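PDB 2QZQ: axin interactor, dorsalization associated protein, which acts as a ventralizing factor in zebrafish embryos, binding axin and blocking its homodimerization and JNK activation, the chain here being its C-terminal C2 domain. Local coordinates for residues T17-A28 with D62-I73. Residues are numbered along the deposited sequence; the frame is centred on the assembly and turned at random.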
# COMPACT_ATOMS: atom_id res chain seq x y z
N THR A 17 -12.09 -1.56 -1.67
CA THR A 17 -11.24 -2.61 -1.12
C THR A 17 -10.02 -2.79 -2.01
O THR A 17 -10.15 -2.96 -3.24
CB THR A 17 -11.97 -3.95 -1.00
OG1 THR A 17 -13.20 -3.74 -0.30
CG2 THR A 17 -11.09 -5.00 -0.21
N LEU A 18 -8.84 -2.74 -1.40
CA LEU A 18 -7.62 -3.08 -2.13
C LEU A 18 -7.08 -4.39 -1.61
O LEU A 18 -6.73 -4.49 -0.41
CB LEU A 18 -6.58 -1.98 -1.99
CG LEU A 18 -6.98 -0.62 -2.54
CD1 LEU A 18 -6.00 0.47 -2.10
CD2 LEU A 18 -7.14 -0.68 -4.05
N THR A 19 -7.04 -5.40 -2.48
CA THR A 19 -6.44 -6.67 -2.14
C THR A 19 -4.96 -6.55 -2.43
O THR A 19 -4.57 -6.29 -3.55
CB THR A 19 -7.01 -7.82 -3.01
OG1 THR A 19 -8.44 -7.84 -2.88
CG2 THR A 19 -6.42 -9.19 -2.61
N ILE A 20 -4.13 -6.74 -1.42
CA ILE A 20 -2.70 -6.74 -1.64
C ILE A 20 -2.37 -8.18 -1.91
O ILE A 20 -2.45 -9.05 -1.01
CB ILE A 20 -1.90 -6.22 -0.41
CG1 ILE A 20 -2.30 -4.78 -0.05
CG2 ILE A 20 -0.39 -6.39 -0.64
CD1 ILE A 20 -1.73 -4.31 1.30
N GLU A 21 -2.02 -8.46 -3.17
CA GLU A 21 -1.77 -9.82 -3.60
C GLU A 21 -0.36 -10.20 -3.22
O GLU A 21 -0.14 -11.13 -2.46
CB GLU A 21 -2.02 -9.98 -5.10
CG GLU A 21 -3.48 -9.62 -5.44
CD GLU A 21 -3.84 -9.72 -6.92
OE1 GLU A 21 -2.94 -9.67 -7.77
OE2 GLU A 21 -5.05 -9.85 -7.22
N LYS A 22 0.61 -9.48 -3.77
CA LYS A 22 2.01 -9.80 -3.54
C LYS A 22 2.85 -8.58 -3.87
O LYS A 22 2.36 -7.66 -4.52
CB LYS A 22 2.43 -11.00 -4.38
CG LYS A 22 2.57 -10.72 -5.86
CD LYS A 22 2.77 -12.00 -6.65
CE LYS A 22 2.64 -11.72 -8.14
NZ LYS A 22 2.95 -12.92 -8.95
N ILE A 23 4.09 -8.59 -3.41
CA ILE A 23 5.04 -7.57 -3.77
C ILE A 23 6.32 -8.23 -4.27
O ILE A 23 6.87 -9.15 -3.63
CB ILE A 23 5.30 -6.54 -2.61
CG1 ILE A 23 6.21 -5.39 -3.09
CG2 ILE A 23 5.88 -7.20 -1.37
CD1 ILE A 23 6.41 -4.29 -2.00
N GLY A 24 6.77 -7.77 -5.44
CA GLY A 24 8.04 -8.18 -6.02
C GLY A 24 9.17 -7.31 -5.50
O GLY A 24 9.08 -6.06 -5.51
N LEU A 25 10.23 -7.97 -5.04
CA LEU A 25 11.43 -7.28 -4.56
C LEU A 25 12.64 -8.16 -4.90
O LEU A 25 12.57 -9.39 -4.80
CB LEU A 25 11.34 -7.03 -3.04
CG LEU A 25 10.22 -6.14 -2.48
CD1 LEU A 25 10.05 -6.31 -0.94
CD2 LEU A 25 10.44 -4.68 -2.79
N LYS A 26 13.73 -7.56 -5.33
CA LYS A 26 14.89 -8.35 -5.74
C LYS A 26 15.36 -9.23 -4.57
O LYS A 26 15.84 -10.33 -4.76
CB LYS A 26 16.05 -7.44 -6.18
CG LYS A 26 15.90 -6.85 -7.58
CD LYS A 26 16.34 -5.37 -7.65
CE LYS A 26 17.79 -5.18 -8.08
NZ LYS A 26 17.92 -3.92 -8.92
N ASP A 27 15.17 -8.73 -3.36
CA ASP A 27 15.65 -9.39 -2.15
C ASP A 27 14.45 -9.75 -1.26
O ASP A 27 14.59 -9.80 -0.04
CB ASP A 27 16.64 -8.48 -1.41
CG ASP A 27 16.09 -7.07 -1.17
OD1 ASP A 27 14.95 -6.77 -1.61
OD2 ASP A 27 16.81 -6.26 -0.54
N ALA A 28 13.29 -10.04 -1.87
CA ALA A 28 12.05 -10.32 -1.10
C ALA A 28 12.26 -11.35 0.01
O ALA A 28 11.92 -11.11 1.16
CB ALA A 28 10.91 -10.80 -2.03
N ASP A 62 11.86 -16.16 -3.27
CA ASP A 62 13.08 -15.41 -3.56
C ASP A 62 12.78 -13.94 -3.91
O ASP A 62 13.39 -13.02 -3.36
CB ASP A 62 13.82 -16.05 -4.73
CG ASP A 62 14.42 -17.43 -4.40
OD1 ASP A 62 14.21 -17.97 -3.29
OD2 ASP A 62 15.12 -17.95 -5.29
N THR A 63 11.83 -13.73 -4.83
CA THR A 63 11.58 -12.37 -5.32
C THR A 63 10.14 -11.86 -5.10
O THR A 63 9.80 -10.76 -5.52
CB THR A 63 11.97 -12.21 -6.81
OG1 THR A 63 11.15 -13.07 -7.60
CG2 THR A 63 13.41 -12.59 -7.03
N TYR A 64 9.32 -12.64 -4.39
CA TYR A 64 7.98 -12.20 -4.01
C TYR A 64 7.64 -12.53 -2.57
O TYR A 64 8.05 -13.55 -2.03
CB TYR A 64 6.90 -12.79 -4.94
CG TYR A 64 6.90 -12.18 -6.31
CD1 TYR A 64 6.18 -11.01 -6.57
CD2 TYR A 64 7.68 -12.73 -7.33
CE1 TYR A 64 6.23 -10.42 -7.83
CE2 TYR A 64 7.74 -12.14 -8.60
CZ TYR A 64 6.99 -11.00 -8.84
OH TYR A 64 7.04 -10.42 -10.08
N ILE A 65 6.88 -11.63 -1.95
CA ILE A 65 6.23 -11.90 -0.69
C ILE A 65 4.75 -11.83 -1.00
O ILE A 65 4.26 -10.82 -1.50
CB ILE A 65 6.64 -10.87 0.38
CG1 ILE A 65 8.10 -11.10 0.76
CG2 ILE A 65 5.75 -10.97 1.64
CD1 ILE A 65 8.81 -9.84 1.15
N HIS A 66 4.06 -12.93 -0.70
CA HIS A 66 2.61 -13.03 -0.90
C HIS A 66 1.87 -12.61 0.37
O HIS A 66 2.21 -13.04 1.47
CB HIS A 66 2.23 -14.45 -1.35
CG HIS A 66 2.87 -14.83 -2.65
ND1 HIS A 66 4.15 -15.33 -2.74
CD2 HIS A 66 2.43 -14.69 -3.92
CE1 HIS A 66 4.47 -15.50 -4.00
NE2 HIS A 66 3.45 -15.12 -4.74
N PHE A 67 0.88 -11.73 0.20
CA PHE A 67 0.09 -11.17 1.27
C PHE A 67 -1.33 -11.73 1.24
O PHE A 67 -1.82 -12.24 2.27
CB PHE A 67 0.01 -9.63 1.16
CG PHE A 67 1.22 -8.92 1.73
CD1 PHE A 67 1.20 -8.41 3.03
CD2 PHE A 67 2.39 -8.79 0.98
CE1 PHE A 67 2.33 -7.77 3.56
CE2 PHE A 67 3.53 -8.16 1.50
CZ PHE A 67 3.51 -7.65 2.79
N SER A 68 -1.97 -11.62 0.07
CA SER A 68 -3.37 -12.04 -0.13
C SER A 68 -4.25 -11.56 1.00
O SER A 68 -4.88 -12.35 1.69
CB SER A 68 -3.47 -13.57 -0.27
OG SER A 68 -2.57 -14.06 -1.24
N VAL A 69 -4.29 -10.24 1.19
CA VAL A 69 -5.08 -9.63 2.24
C VAL A 69 -5.83 -8.41 1.72
O VAL A 69 -5.29 -7.64 0.92
CB VAL A 69 -4.19 -9.27 3.46
CG1 VAL A 69 -3.23 -8.11 3.14
CG2 VAL A 69 -5.05 -8.97 4.69
N ASP A 70 -7.08 -8.25 2.16
CA ASP A 70 -7.89 -7.09 1.79
C ASP A 70 -7.69 -5.93 2.75
O ASP A 70 -7.69 -6.11 3.97
CB ASP A 70 -9.39 -7.43 1.76
CG ASP A 70 -9.77 -8.39 0.66
OD1 ASP A 70 -8.95 -8.66 -0.26
OD2 ASP A 70 -10.93 -8.87 0.73
N VAL A 71 -7.48 -4.75 2.20
CA VAL A 71 -7.43 -3.54 2.99
C VAL A 71 -8.63 -2.67 2.63
O VAL A 71 -8.84 -2.34 1.46
CB VAL A 71 -6.08 -2.77 2.80
CG1 VAL A 71 -6.05 -1.50 3.62
CG2 VAL A 71 -4.89 -3.69 3.16
N GLU A 72 -9.40 -2.27 3.65
CA GLU A 72 -10.58 -1.44 3.48
C GLU A 72 -10.24 0.03 3.63
O GLU A 72 -9.82 0.48 4.71
CB GLU A 72 -11.70 -1.86 4.47
CG GLU A 72 -11.99 -3.38 4.47
CD GLU A 72 -12.66 -3.91 3.19
OE1 GLU A 72 -13.16 -3.10 2.36
OE2 GLU A 72 -12.68 -5.14 3.01
N ILE A 73 -10.42 0.79 2.55
CA ILE A 73 -10.12 2.22 2.57
C ILE A 73 -11.20 2.96 3.37
O ILE A 73 -12.40 2.85 3.07
CB ILE A 73 -9.96 2.77 1.12
CG1 ILE A 73 -8.75 2.09 0.47
CG2 ILE A 73 -9.76 4.29 1.10
CD1 ILE A 73 -7.45 2.29 1.25
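Leu18 and Val71, Ile20 and Val69, and Ile23 and Ile65 form the hydrogen-bonded pairs of two antiparallel strands, 17-24 and 64-72. Between Ile20 and Lys22 the register slips by one residue: Ser68 and Val69 both face Ile20 in a G1 beta bulge, Ser68 taking positive phi (45°). There Glu21 O accepts two donors from the same face of its carbonyl plane, Phe67 N at 2.9 Å and, longer and at a sharper angle to the C=O bond, Ser68 N at 3.2 Å. Leu25 N to Thr63 O adds a last bond where 17-28 enters a type I turn.

Two side-chain hydrogen bonds join the strands on the face of Thr17 and Thr19. Thr17 OG1 meets the syn side of Glu72 OE1 at 2.7 Å, the glutamate chain bending at chi2 (-69°) to bring its carboxylate over; Arg6 shares OE1, and Thr17 OG1 also bonds His151. Thr19 OG1 reaches Asp70 OD1 at 2.8 Å from above the carboxylate plane. Farther along, the extended Lys22 passes alongside His66 and across Tyr64, setting NZ over one ring face in a cation-pi contact, 4.4 Å from the centroid. Gly24 CA lies 3.4 Å from Tyr64 CE1.

On the other face the contacts are apolar. Ile20 splits its branches, CG2 against Phe67 CB and CD1 against Val71 CG2 (3.7 Å), while Ile23 CG2 touches the Phe67 ring edge at CE2.

Inside the C2 beta sandwich Ile20 packs on Ile36 and Val38 of strand 34-41, Phe67 on Ile36, and Ile23 on Phe90 of strand 85-94; strand 144-151 pairs with the other edge of 17-24.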